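D-3-phosphoglycerate dehydrogenase oxidoreductase protein (Ralstonia solanacearum, PDB 3GG9) probably oxidises D-3-phosphoglycerate using NAD, the dehydrogenase step at the start of the serine pathway. Local coordinates at residues T244-N249 against M272-V277; G260-L265 against L290-C295. All coordinates share one frame; numbering follows the deposited sequence.

Contact 1. Residues T244-N249 against M272-V277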
ATOM      1  N   THR A 244     -14.262  -2.514 -13.380  1.00 28.46           N
ATOM      2  CA  THR A 244     -13.749  -1.976 -12.114  1.00 32.06           C
ATOM      3  C   THR A 244     -12.649  -2.857 -11.470  1.00 29.64           C
ATOM      4  O   THR A 244     -12.165  -2.564 -10.352  1.00 24.11           O
ATOM      5  CB  THR A 244     -14.876  -1.917 -11.078  1.00 33.07           C
ATOM      6  OG1 THR A 244     -15.525  -3.200 -11.023  1.00 30.76           O
ATOM      7  CG2 THR A 244     -15.884  -0.821 -11.420  1.00 30.03           C
ATOM      8  N   ALA A 245     -12.297  -3.931 -12.165  1.00 24.30           N
ATOM      9  CA  ALA A 245     -11.385  -4.949 -11.665  1.00 27.11           C
ATOM     10  C   ALA A 245      -9.922  -4.546 -11.702  1.00 27.91           C
ATOM     11  O   ALA A 245      -9.483  -3.786 -12.576  1.00 24.48           O
ATOM     12  CB  ALA A 245     -11.598  -6.258 -12.409  1.00 28.53           C
ATOM     13  N   LEU A 246      -9.181  -5.051 -10.720  1.00 23.51           N
ATOM     14  CA  LEU A 246      -7.726  -4.877 -10.638  1.00 22.48           C
ATOM     15  C   LEU A 246      -6.934  -6.164 -10.970  1.00 28.02           C
ATOM     16  O   LEU A 246      -7.144  -7.238 -10.378  1.00 23.53           O
ATOM     17  CB  LEU A 246      -7.343  -4.300  -9.269  1.00 20.67           C
ATOM     18  CG  LEU A 246      -5.855  -4.343  -8.886  1.00 21.63           C
ATOM     19  CD1 LEU A 246      -5.113  -3.267  -9.670  1.00 19.61           C
ATOM     20  CD2 LEU A 246      -5.695  -4.153  -7.351  1.00 18.15           C
ATOM     21  N   PHE A 247      -6.037  -6.062 -11.942  1.00 13.54           N
ATOM     22  CA  PHE A 247      -5.144  -7.167 -12.275  1.00 17.33           C
ATOM     23  C   PHE A 247      -3.765  -6.957 -11.642  1.00 20.26           C
ATOM     24  O   PHE A 247      -3.130  -5.939 -11.884  1.00 26.81           O
ATOM     25  CB  PHE A 247      -4.999  -7.296 -13.793  1.00 25.18           C
ATOM     26  CG  PHE A 247      -4.052  -8.388 -14.213  1.00 30.93           C
ATOM     27  CD1 PHE A 247      -4.427  -9.727 -14.120  1.00 30.31           C
ATOM     28  CD2 PHE A 247      -2.784  -8.083 -14.679  1.00 25.00           C
ATOM     29  CE1 PHE A 247      -3.553 -10.730 -14.517  1.00 30.59           C
ATOM     30  CE2 PHE A 247      -1.905  -9.075 -15.073  1.00 24.61           C
ATOM     31  CZ  PHE A 247      -2.293 -10.407 -14.994  1.00 25.02           C
ATOM     32  N   VAL A 248      -3.305  -7.913 -10.825  1.00 23.11           N
ATOM     33  CA  VAL A 248      -1.998  -7.804 -10.160  1.00 21.69           C
ATOM     34  C   VAL A 248      -1.032  -8.876 -10.660  1.00 22.06           C
ATOM     35  O   VAL A 248      -1.363 -10.066 -10.702  1.00 23.74           O
ATOM     36  CB  VAL A 248      -2.112  -7.876  -8.578  1.00 18.37           C
ATOM     37  CG1 VAL A 248      -0.754  -7.653  -7.913  1.00 19.19           C
ATOM     38  CG2 VAL A 248      -3.131  -6.852  -8.042  1.00 19.89           C
ATOM     39  N   ASN A 249       0.173  -8.462 -11.029  1.00 18.33           N
ATOM     40  CA  ASN A 249       1.199  -9.419 -11.438  1.00 25.24           C
ATOM     41  C   ASN A 249       2.551  -9.058 -10.856  1.00 26.94           C
ATOM     42  O   ASN A 249       3.248  -8.184 -11.374  1.00 25.54           O
ATOM     43  CB  ASN A 249       1.283  -9.534 -12.978  1.00 24.06           C
ATOM     44  CG  ASN A 249       2.224 -10.649 -13.437  1.00 33.04           C
ATOM     45  OD1 ASN A 249       2.691 -11.467 -12.646  1.00 23.89           O
ATOM     46  ND2 ASN A 249       2.509 -10.674 -14.721  1.00 21.68           N
ATOM     47  N   MET A 272      -7.908  -1.574 -13.927  1.00 29.79           N
ATOM     48  CA  MET A 272      -6.631  -1.163 -13.352  1.00 29.49           C
ATOM     49  C   MET A 272      -5.678  -2.340 -13.256  1.00 23.16           C
ATOM     50  O   MET A 272      -6.101  -3.499 -13.172  1.00 26.05           O
ATOM     51  CB  MET A 272      -6.848  -0.511 -11.971  1.00 27.50           C
ATOM     52  CG  MET A 272      -5.573   0.148 -11.335  1.00 34.22           C
ATOM     53  SD  MET A 272      -5.793   1.207  -9.875  1.00 30.30           S
ATOM     54  CE  MET A 272      -6.755   2.509 -10.676  1.00 27.96           C
ATOM     55  N   ALA A 273      -4.390  -2.036 -13.326  1.00 24.21           N
ATOM     56  CA  ALA A 273      -3.367  -3.016 -13.055  1.00 25.55           C
ATOM     57  C   ALA A 273      -2.311  -2.530 -12.054  1.00 25.62           C
ATOM     58  O   ALA A 273      -2.076  -1.330 -11.902  1.00 26.40           O
ATOM     59  CB  ALA A 273      -2.739  -3.489 -14.325  1.00 21.93           C
ATOM     60  N   ALA A 274      -1.697  -3.481 -11.358  1.00 24.25           N
ATOM     61  CA  ALA A 274      -0.530  -3.190 -10.541  1.00 24.71           C
ATOM     62  C   ALA A 274       0.509  -4.265 -10.859  1.00 22.44           C
ATOM     63  O   ALA A 274       0.230  -5.461 -10.759  1.00 28.43           O
ATOM     64  CB  ALA A 274      -0.892  -3.163  -9.039  1.00 20.15           C
ATOM     65  N   ILE A 275       1.681  -3.848 -11.329  1.00 22.81           N
ATOM     66  CA  ILE A 275       2.688  -4.810 -11.784  1.00 25.05           C
ATOM     67  C   ILE A 275       4.065  -4.505 -11.187  1.00 24.47           C
ATOM     68  O   ILE A 275       4.413  -3.350 -10.938  1.00 26.96           O
ATOM     69  CB  ILE A 275       2.754  -4.964 -13.348  1.00 27.45           C
ATOM     70  CG1 ILE A 275       3.217  -3.679 -14.028  1.00 33.28           C
ATOM     71  CG2 ILE A 275       1.410  -5.462 -13.979  1.00 22.70           C
ATOM     72  CD1 ILE A 275       4.600  -3.768 -14.484  1.00 43.81           C
ATOM     73  N   ASP A 276       4.860  -5.550 -11.014  1.00 25.61           N
ATOM     74  CA  ASP A 276       6.183  -5.410 -10.405  1.00 25.58           C
ATOM     75  C   ASP A 276       7.256  -5.942 -11.348  1.00 23.47           C
ATOM     76  O   ASP A 276       8.420  -5.846 -11.067  1.00 27.35           O
ATOM     77  CB  ASP A 276       6.204  -6.132  -9.043  1.00 19.91           C
ATOM     78  CG  ASP A 276       7.522  -5.948  -8.282  1.00 27.01           C
ATOM     79  OD1 ASP A 276       7.890  -4.792  -7.989  1.00 27.13           O
ATOM     80  OD2 ASP A 276       8.185  -6.971  -7.953  1.00 35.68           O
ATOM     81  N   VAL A 277       6.857  -6.445 -12.511  1.00 25.70           N
ATOM     82  CA  VAL A 277       7.778  -7.183 -13.359  1.00 22.05           C
ATOM     83  C   VAL A 277       7.575  -6.779 -14.814  1.00 29.04           C
ATOM     84  O   VAL A 277       6.440  -6.565 -15.252  1.00 24.45           O
ATOM     85  CB  VAL A 277       7.584  -8.733 -13.226  1.00 29.17           C
ATOM     86  CG1 VAL A 277       8.073  -9.215 -11.873  1.00 24.82           C
ATOM     87  CG2 VAL A 277       6.100  -9.133 -13.455  1.00 27.01           C
TER
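Strands 246-249 and 272-275 are neighbours in the parallel sheet of the Rossmann-type NAD-binding domain, joined by a beta-alpha-beta crossover through helix 260-267. Their short axes diverge by 13°, and five backbone hydrogen bonds fix the register. Asn-249 has the most surface buried: its N donates to Ala-274 O at 3.0 Å, nearly along the C=O axis, and its O receives Asp-276 N, just past the same strand. Its CG is anti to the backbone N (chi1 -173°), and the amide is pinned beyond the pair, OD1 taking Ser-251 N and ND2 giving to Arg-252 O. Met-272 is gripped at its backbone, N donating to Ala-245 O and O accepting Phe-247 N at 2.8 Å, straight to within 12°. Its CG lies 3.8 Å from CD1 of Leu-246 before the chain bends away at chi3. Ala-274 shares that face; its CB stands 4.3 Å from the same Leu-246 CD1. Helix 109-123 packs against Leu-246 and Val-248 there, whereas helix 260-267 lies over the face of Phe-247, Ala-273 and Ile-275. The side chains of Val-277 and Asn-249 cross at about a right angle, with CG2 of Val-277 4.1 Å from ND2 of Asn-249.

Contact 2. Residues G260-L265 against L290-C295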
ATOM      1  N   GLY A 260      -0.427  -7.968 -24.221  1.00 23.55           N
ATOM      2  CA  GLY A 260      -1.797  -8.308 -23.843  1.00 27.91           C
ATOM      3  C   GLY A 260      -2.377  -7.381 -22.804  1.00 28.42           C
ATOM      4  O   GLY A 260      -3.523  -6.947 -22.900  1.00 29.08           O
ATOM      5  N   MET A 261      -1.567  -7.068 -21.805  1.00 27.73           N
ATOM      6  CA  MET A 261      -1.984  -6.165 -20.755  1.00 27.76           C
ATOM      7  C   MET A 261      -2.290  -4.711 -21.194  1.00 30.42           C
ATOM      8  O   MET A 261      -3.354  -4.160 -20.872  1.00 25.95           O
ATOM      9  CB  MET A 261      -0.942  -6.216 -19.650  1.00 31.84           C
ATOM     10  CG  MET A 261      -0.716  -4.926 -18.958  1.00 43.92           C
ATOM     11  SD  MET A 261      -0.967  -5.275 -17.274  1.00 52.16           S
ATOM     12  CE  MET A 261      -2.737  -5.662 -17.380  1.00 31.42           C
ATOM     13  N   VAL A 262      -1.354  -4.096 -21.910  1.00 25.86           N
ATOM     14  CA  VAL A 262      -1.572  -2.769 -22.468  1.00 29.12           C
ATOM     15  C   VAL A 262      -2.853  -2.802 -23.296  1.00 27.58           C
ATOM     16  O   VAL A 262      -3.722  -1.947 -23.108  1.00 30.11           O
ATOM     17  CB  VAL A 262      -0.375  -2.296 -23.320  1.00 30.28           C
ATOM     18  CG1 VAL A 262      -0.758  -1.045 -24.155  1.00 28.90           C
ATOM     19  CG2 VAL A 262       0.844  -2.017 -22.431  1.00 27.42           C
ATOM     20  N   THR A 263      -2.979  -3.824 -24.146  1.00 29.90           N
ATOM     21  CA  THR A 263      -4.143  -3.991 -25.022  1.00 35.68           C
ATOM     22  C   THR A 263      -5.432  -4.049 -24.214  1.00 32.43           C
ATOM     23  O   THR A 263      -6.354  -3.296 -24.483  1.00 30.38           O
ATOM     24  CB  THR A 263      -3.998  -5.227 -25.953  1.00 37.76           C
ATOM     25  OG1 THR A 263      -2.814  -5.087 -26.754  1.00 36.42           O
ATOM     26  CG2 THR A 263      -5.221  -5.388 -26.882  1.00 39.37           C
ATOM     27  N   ALA A 264      -5.470  -4.893 -23.181  1.00 33.95           N
ATOM     28  CA  ALA A 264      -6.671  -5.026 -22.368  1.00 31.10           C
ATOM     29  C   ALA A 264      -7.005  -3.749 -21.581  1.00 29.53           C
ATOM     30  O   ALA A 264      -8.180  -3.353 -21.509  1.00 29.09           O
ATOM     31  CB  ALA A 264      -6.554  -6.222 -21.437  1.00 35.03           C
ATOM     32  N   LEU A 265      -5.994  -3.090 -21.017  1.00 29.36           N
ATOM     33  CA  LEU A 265      -6.233  -1.831 -20.306  1.00 28.52           C
ATOM     34  C   LEU A 265      -6.817  -0.776 -21.234  1.00 32.31           C
ATOM     35  O   LEU A 265      -7.756  -0.071 -20.862  1.00 30.89           O
ATOM     36  CB  LEU A 265      -4.971  -1.309 -19.612  1.00 30.90           C
ATOM     37  CG  LEU A 265      -4.533  -2.045 -18.337  1.00 28.70           C
ATOM     38  CD1 LEU A 265      -3.170  -1.538 -17.919  1.00 31.17           C
ATOM     39  CD2 LEU A 265      -5.535  -1.894 -17.186  1.00 32.75           C
ATOM     40  N   LEU A 290       4.056   2.927 -17.789  1.00 29.21           N
ATOM     41  CA  LEU A 290       4.431   3.994 -16.863  1.00 32.78           C
ATOM     42  C   LEU A 290       3.695   5.284 -17.179  1.00 32.87           C
ATOM     43  O   LEU A 290       3.549   6.139 -16.317  1.00 36.66           O
ATOM     44  CB  LEU A 290       5.956   4.231 -16.857  1.00 29.21           C
ATOM     45  CG  LEU A 290       6.914   3.100 -16.455  1.00 25.00           C
ATOM     46  CD1 LEU A 290       8.354   3.582 -16.333  1.00 24.15           C
ATOM     47  CD2 LEU A 290       6.482   2.506 -15.156  1.00 33.13           C
ATOM     48  N   ARG A 291       3.232   5.418 -18.419  1.00 30.79           N
ATOM     49  CA  ARG A 291       2.485   6.604 -18.829  1.00 32.65           C
ATOM     50  C   ARG A 291       0.964   6.425 -18.751  1.00 33.88           C
ATOM     51  O   ARG A 291       0.213   7.271 -19.229  1.00 34.45           O
ATOM     52  CB  ARG A 291       2.933   7.047 -20.225  1.00 34.40           C
ATOM     53  CG  ARG A 291       4.437   7.279 -20.287  1.00 33.13           C
ATOM     54  CD  ARG A 291       4.870   7.874 -21.620  1.00 40.97           C
ATOM     55  NE  ARG A 291       4.810   6.913 -22.725  1.00 35.62           N
ATOM     56  CZ  ARG A 291       5.737   5.995 -23.002  1.00 38.20           C
ATOM     57  NH1 ARG A 291       5.563   5.215 -24.055  1.00 30.33           N
ATOM     58  NH2 ARG A 291       6.829   5.842 -22.245  1.00 31.28           N
ATOM     59  N   MET A 292       0.530   5.326 -18.135  1.00 35.15           N
ATOM     60  CA  MET A 292      -0.889   5.033 -17.908  1.00 31.86           C
ATOM     61  C   MET A 292      -1.282   5.248 -16.446  1.00 34.01           C
ATOM     62  O   MET A 292      -0.753   4.583 -15.548  1.00 35.04           O
ATOM     63  CB  MET A 292      -1.201   3.590 -18.331  1.00 32.11           C
ATOM     64  CG  MET A 292      -1.374   3.406 -19.845  1.00 40.09           C
ATOM     65  SD  MET A 292      -1.762   1.715 -20.378  1.00 40.37           S
ATOM     66  CE  MET A 292      -0.277   1.323 -21.197  1.00 53.50           C
ATOM     67  N   GLU A 293      -2.226   6.165 -16.219  1.00 35.10           N
ATOM     68  CA  GLU A 293      -2.721   6.501 -14.875  1.00 36.60           C
ATOM     69  C   GLU A 293      -3.395   5.315 -14.162  1.00 31.37           C
ATOM     70  O   GLU A 293      -3.411   5.253 -12.930  1.00 30.29           O
ATOM     71  CB  GLU A 293      -3.670   7.704 -14.926  1.00 39.24           C
ATOM     72  CG  GLU A 293      -5.007   7.457 -15.643  1.00 43.30           C
ATOM     73  CD  GLU A 293      -6.032   8.576 -15.442  1.00 42.64           C
ATOM     74  OE1 GLU A 293      -5.798   9.499 -14.618  1.00 38.61           O
ATOM     75  OE2 GLU A 293      -7.080   8.521 -16.120  1.00 39.36           O
ATOM     76  N   ASN A 294      -3.940   4.381 -14.945  1.00 27.73           N
ATOM     77  CA  ASN A 294      -4.545   3.150 -14.385  1.00 30.18           C
ATOM     78  C   ASN A 294      -3.593   1.942 -14.359  1.00 27.83           C
ATOM     79  O   ASN A 294      -4.037   0.799 -14.285  1.00 27.14           O
ATOM     80  CB  ASN A 294      -5.856   2.796 -15.099  1.00 28.34           C
ATOM     81  CG  ASN A 294      -5.676   2.601 -16.593  1.00 28.28           C
ATOM     82  OD1 ASN A 294      -4.773   3.181 -17.203  1.00 35.08           O
ATOM     83  ND2 ASN A 294      -6.542   1.799 -17.191  1.00 32.56           N
ATOM     84  N   CYS A 295      -2.288   2.197 -14.408  1.00 28.33           N
ATOM     85  CA  CYS A 295      -1.305   1.174 -14.030  1.00 34.80           C
ATOM     86  C   CYS A 295      -0.399   1.720 -12.943  1.00 32.52           C
ATOM     87  O   CYS A 295       0.075   2.842 -13.033  1.00 31.58           O
ATOM     88  CB  CYS A 295      -0.467   0.686 -15.218  1.00 30.28           C
ATOM     89  SG  CYS A 295       0.310  -0.961 -14.947  1.00 39.22           S
TER
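Crossover helix 260-267 of the Rossmann-type domain packs against the loop that leads into strand 295-297. The loop ends in a type I beta turn from Met-292 to Cys-295, closed by a hydrogen bond from Cys-295 N to Met-292 O, and the contact is made by side chains one helical turn apart. Leu-265, the residue with most surface buried, points at the turn; chi1 -74° puts CG anti to the carbonyl carbon, and the two methyls of its branched end meet different partners. CD2 reaches ND2 of Asn-294 at 3.8 Å, the side chains sliding past each other in opposite directions; CD1 lies 4.3 Å from SD of Met-292 and 4.4 Å from CB of Cys-295. Met-292 extends to its sulfur, then bends at chi3 (-111°), setting CE against both branches of Val-262, 3.7 Å from CG2 and 3.8 Å from CG1, the side chains crossing at about a right angle. Asn-294 takes the crowded first torsion (chi1 58°), and its ND2 is satisfied by Gly-271 O. Leu-289 touches Val-262 and Cys-295, Leu-290 O is hydrogen-bonded to Lys-134 NZ of the second subunit, and Ala-273 of strand 272-275 receives Leu-265 and Cys-295.

From the N terminus, the chain runs through strand 246-249, helix 260-267, strand 272-275 and the loop into strand 295-297. Contact 1 closes the crossover by pairing its two strands; contact 2 closes a later loop, from the crossover helix to the turn at 292-295. The four segments alternate along the chain, so the closures cross rather than nest, and their centres lie only 9 Å apart. Among the junctions between them, Met-261 sets its CE 3.6 Å from CD2 of Phe-247 and 3.7 Å from CB of Ala-273, while Ala-273 N and Asn-294 O, 3.0 Å apart, make a probable hydrogen bond. The crossover helix, both strands of the beta-alpha-beta unit and the turn that starts strand 295-297 are thereby tied together.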